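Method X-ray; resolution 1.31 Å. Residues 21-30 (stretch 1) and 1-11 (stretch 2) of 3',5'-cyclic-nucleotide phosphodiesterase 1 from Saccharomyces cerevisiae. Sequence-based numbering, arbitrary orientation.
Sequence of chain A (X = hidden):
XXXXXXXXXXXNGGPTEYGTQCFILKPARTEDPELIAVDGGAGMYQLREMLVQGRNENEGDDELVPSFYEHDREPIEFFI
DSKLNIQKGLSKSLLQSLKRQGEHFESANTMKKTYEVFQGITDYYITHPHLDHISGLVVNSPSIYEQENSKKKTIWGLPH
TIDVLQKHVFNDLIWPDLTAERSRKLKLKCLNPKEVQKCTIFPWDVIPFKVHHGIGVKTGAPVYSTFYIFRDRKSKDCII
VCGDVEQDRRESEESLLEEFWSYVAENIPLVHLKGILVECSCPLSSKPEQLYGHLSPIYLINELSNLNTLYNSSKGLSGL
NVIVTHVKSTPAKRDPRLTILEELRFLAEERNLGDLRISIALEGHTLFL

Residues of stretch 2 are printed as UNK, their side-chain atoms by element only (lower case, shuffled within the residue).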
# COMPACT_ATOMS: atom_id res chain seq x y z
N GLN A 21 -1.99 -0.23 -9.02
CA GLN A 21 -3.00 -0.55 -10.02
C GLN A 21 -4.25 -1.25 -9.50
O GLN A 21 -4.19 -2.34 -8.93
CB GLN A 21 -2.38 -1.41 -11.12
CG GLN A 21 -3.37 -1.74 -12.22
CD GLN A 21 -2.71 -1.96 -13.56
OE1 GLN A 21 -2.03 -1.08 -14.08
NE2 GLN A 21 -2.94 -3.13 -14.15
N CYS A 22 -5.41 -0.62 -9.73
CA CYS A 22 -6.71 -1.25 -9.48
C CYS A 22 -7.80 -0.45 -10.18
O CYS A 22 -7.88 0.78 -10.01
CB CYS A 22 -7.02 -1.30 -7.98
SG CYS A 22 -8.63 -2.05 -7.62
N PHE A 23 -8.64 -1.15 -10.94
CA PHE A 23 -9.77 -0.52 -11.64
C PHE A 23 -11.04 -1.24 -11.26
O PHE A 23 -11.07 -2.47 -11.23
CB PHE A 23 -9.55 -0.60 -13.16
CG PHE A 23 -8.16 -0.23 -13.59
CD1 PHE A 23 -7.67 1.06 -13.41
CD2 PHE A 23 -7.32 -1.18 -14.15
CE1 PHE A 23 -6.37 1.39 -13.78
CE2 PHE A 23 -6.03 -0.85 -14.53
CZ PHE A 23 -5.55 0.43 -14.35
N ILE A 24 -12.09 -0.50 -10.92
CA ILE A 24 -13.40 -1.08 -10.63
C ILE A 24 -14.27 -0.97 -11.87
O ILE A 24 -14.29 0.07 -12.53
CB ILE A 24 -14.07 -0.36 -9.44
CG1 ILE A 24 -13.22 -0.45 -8.17
CG2 ILE A 24 -15.50 -0.87 -9.21
CD1 ILE A 24 -12.93 -1.85 -7.71
N LEU A 25 -15.00 -2.04 -12.18
CA LEU A 25 -15.90 -2.07 -13.34
C LEU A 25 -17.32 -2.37 -12.92
O LEU A 25 -17.56 -3.22 -12.05
CB LEU A 25 -15.48 -3.17 -14.32
CG LEU A 25 -14.03 -3.27 -14.76
CD1 LEU A 25 -13.84 -4.45 -15.71
CD2 LEU A 25 -13.57 -1.98 -15.42
N LYS A 26 -18.27 -1.70 -13.58
CA LYS A 26 -19.68 -2.07 -13.48
C LYS A 26 -20.39 -1.63 -14.75
O LYS A 26 -19.89 -0.78 -15.49
CB LYS A 26 -20.34 -1.45 -12.24
CG LYS A 26 -20.40 0.08 -12.26
CD LYS A 26 -21.14 0.66 -11.05
CE LYS A 26 -22.66 0.56 -11.16
NZ LYS A 26 -23.23 1.36 -12.29
N PRO A 27 -21.58 -2.19 -15.02
CA PRO A 27 -22.37 -1.70 -16.14
C PRO A 27 -22.76 -0.24 -15.91
O PRO A 27 -22.99 0.18 -14.77
CB PRO A 27 -23.62 -2.58 -16.10
CG PRO A 27 -23.18 -3.84 -15.42
CD PRO A 27 -22.22 -3.36 -14.37
N ALA A 28 -22.85 0.52 -16.99
CA ALA A 28 -23.31 1.90 -16.88
C ALA A 28 -24.73 1.99 -16.35
O ALA A 28 -25.57 1.12 -16.63
CB ALA A 28 -23.21 2.59 -18.23
N ARG A 29 -24.98 3.02 -15.54
CA ARG A 29 -26.33 3.46 -15.13
C ARG A 29 -27.01 2.63 -14.05
O ARG A 29 -27.77 3.18 -13.25
CB ARG A 29 -27.27 3.59 -16.34
CG ARG A 29 -26.86 4.67 -17.33
CD ARG A 29 -27.70 4.66 -18.60
NE ARG A 29 -27.53 3.43 -19.37
CZ ARG A 29 -26.57 3.21 -20.27
NH1 ARG A 29 -25.68 4.16 -20.56
NH2 ARG A 29 -26.50 2.04 -20.89
N THR A 30 -26.77 1.32 -14.02
CA THR A 30 -27.50 0.44 -13.09
C THR A 30 -26.99 0.60 -11.65
O THR A 30 -25.87 1.07 -11.42
CB THR A 30 -27.47 -1.02 -13.57
OG1 THR A 30 -26.14 -1.38 -13.94
CG2 THR A 30 -28.40 -1.19 -14.77
N UNK A 1 -25.10 5.07 -25.53
CA UNK A 1 -23.91 4.41 -26.16
C UNK A 1 -22.93 3.87 -25.12
O UNK A 1 -22.29 2.84 -25.35
s UNK A 1 -23.09 6.75 -29.54
c UNK A 1 -23.20 5.37 -27.12
c UNK A 1 -23.93 5.58 -28.44
c UNK A 1 -21.70 5.77 -30.11
N UNK A 2 -22.81 4.56 -23.99
CA UNK A 2 -21.95 4.12 -22.90
C UNK A 2 -22.46 2.83 -22.27
O UNK A 2 -23.65 2.71 -21.94
c UNK A 2 -20.92 6.35 -22.38
c UNK A 2 -21.77 5.22 -21.82
c UNK A 2 -21.14 4.67 -20.55
N UNK A 3 -21.55 1.87 -22.13
CA UNK A 3 -21.86 0.54 -21.62
C UNK A 3 -21.14 0.27 -20.30
O UNK A 3 -21.66 -0.45 -19.46
c UNK A 3 -21.52 -0.52 -22.69
c UNK A 3 -22.54 -0.46 -23.82
c UNK A 3 -21.47 -1.93 -22.13
N UNK A 4 -19.94 0.84 -20.13
CA UNK A 4 -19.08 0.55 -18.98
C UNK A 4 -18.81 1.77 -18.13
O UNK A 4 -18.58 2.86 -18.66
c UNK A 4 -17.83 -1.30 -20.21
c UNK A 4 -17.96 -3.69 -21.64
c UNK A 4 -17.85 -2.49 -22.32
c UNK A 4 -17.94 -2.51 -19.55
c UNK A 4 -17.74 -0.01 -19.44
c UNK A 4 -18.02 -3.70 -20.25
c UNK A 4 -17.78 -1.30 -21.60
N UNK A 5 -18.80 1.58 -16.81
CA UNK A 5 -18.25 2.57 -15.89
C UNK A 5 -16.98 2.00 -15.27
O UNK A 5 -17.00 0.89 -14.71
c UNK A 5 -19.25 2.94 -14.79
c UNK A 5 -20.46 3.68 -15.32
o UNK A 5 -21.30 3.67 -13.07
o UNK A 5 -22.58 4.52 -14.64
c UNK A 5 -21.52 3.98 -14.26
N UNK A 6 -15.88 2.74 -15.39
CA UNK A 6 -14.59 2.29 -14.88
C UNK A 6 -14.12 3.29 -13.83
O UNK A 6 -13.86 4.45 -14.15
c UNK A 6 -12.95 1.16 -18.25
c UNK A 6 -12.21 1.70 -15.39
c UNK A 6 -13.52 2.19 -15.98
c UNK A 6 -13.98 1.29 -17.14
N UNK A 7 -14.03 2.85 -12.57
CA UNK A 7 -13.52 3.69 -11.50
C UNK A 7 -12.02 3.43 -11.38
O UNK A 7 -11.61 2.30 -11.12
c UNK A 7 -14.20 3.39 -10.15
c UNK A 7 -13.85 4.48 -9.15
o UNK A 7 -15.62 3.33 -10.31
N UNK A 8 -11.22 4.47 -11.55
CA UNK A 8 -9.78 4.35 -11.42
C UNK A 8 -9.40 4.52 -9.95
O UNK A 8 -9.38 5.64 -9.44
c UNK A 8 -9.30 4.16 -14.51
c UNK A 8 -7.53 5.14 -12.22
c UNK A 8 -9.03 5.40 -12.28
c UNK A 8 -9.57 5.41 -13.71
N UNK A 9 -9.17 3.41 -9.25
CA UNK A 9 -8.72 3.50 -7.86
C UNK A 9 -7.23 3.77 -7.78
O UNK A 9 -6.78 4.51 -6.90
c UNK A 9 -10.79 0.85 -5.90
c UNK A 9 -10.58 2.00 -6.86
c UNK A 9 -11.33 3.23 -6.38
c UNK A 9 -9.09 2.26 -7.05
N UNK A 10 -6.47 3.15 -8.68
CA UNK A 10 -5.03 3.33 -8.68
C UNK A 10 -4.47 3.14 -10.06
O UNK A 10 -4.83 2.20 -10.77
N UNK A 11 -3.59 4.06 -10.46
CA UNK A 11 -2.94 3.99 -11.76
C UNK A 11 -1.44 4.29 -11.65
O UNK A 11 -0.79 4.57 -12.64
c UNK A 11 -3.61 4.94 -12.75

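Position 1 carries an unbranched chain of two carbons, a sulfur and a terminal carbon, touching nothing on stretch 1: methionine. Met 1 is exposed where the chain starts. At position 2 one carbon bears two others and meets Ala 28: valine. Val 2 lays CG1 3.7 Å from Ala 28 CB, a compact apolar fit, while its O accepts a bond from Arg 29 NH1 at 2.9 Å.

Position 3 shows the same three-carbon fork, pointing away from stretch 1: valine again. The backbone of Val 3 does the work, Ala 28 N donating to its O at 2.9 Å, so the side chain is not needed in the contact. Position 4 has one carbon leading into a six-carbon ring without oxygen, also pointing away: phenylalanine. Phe 4 pairs with Pro 27 through its backbone, and its apolar ring suits a buried site.

At position 5 three carbons end in two oxygens, which meet Lys 26 and Arg 29. Two oxygens and no nitrogen mean a carboxylate, and three carbons mean glutamate rather than aspartate. Glu 5 suits its place by meeting two donors: OE2 forms a salt bridge with Lys 26 NZ at 3.1 Å, and OE1 accepts from Arg 29 N at 3.0 Å.

At position 6 four carbons, forked at the first with one arm two carbons long, pack against Leu 25 and Phe 23: isoleucine. Ile 6, beta-branched and apolar, suits this strand face, with CG1 3.7 Å from Leu 25 CD2. Position 7 has a carbon bearing one oxygen and one carbon, beside Ile 24: threonine. Thr 7 packs CB 3.8 Å from Ile 24 CB, its beta-branched shape at home in a strand.

Position 8 again has four carbons, forked at the first, one arm two carbons long, lying against the Phe 23 ring: isoleucine. Ile 8 extends the apolar face, CD1 3.7 Å from Phe 23 CD1. At position 9 four carbons, forked at the second, reach Ile 24 and Cys 22: leucine. Where the chain turns, Leu 9 points toward stretch 1, its CD1 3.6 Å from Ile 24 CG1.

Position 10 has no side-chain atoms, only backbone against Cys 22: glycine. Gly 10 suits a purely backbone contact. Position 11 has a single carbon, pointing away: alanine. Ala 11 is small and buried.

The contact is an antiparallel strand pairing. Reciprocal backbone bonds join Ile 24 with Thr 7 and Lys 26 with Glu 5. Between Cys 22 and Phe 23 the register shifts by one, Leu 9 being the extra residue; Cys 22 O accepts from Gly 10 N (3.1 Å) and, weakly, Leu 9 N (3.0 Å). Phe 23, Leu 25, Ile 6 and Ile 8 share one apolar face; the other combines the salt bridge with Ile 24–Thr 7 packing.

Stretch 2 1-11: MVVFEITILGA
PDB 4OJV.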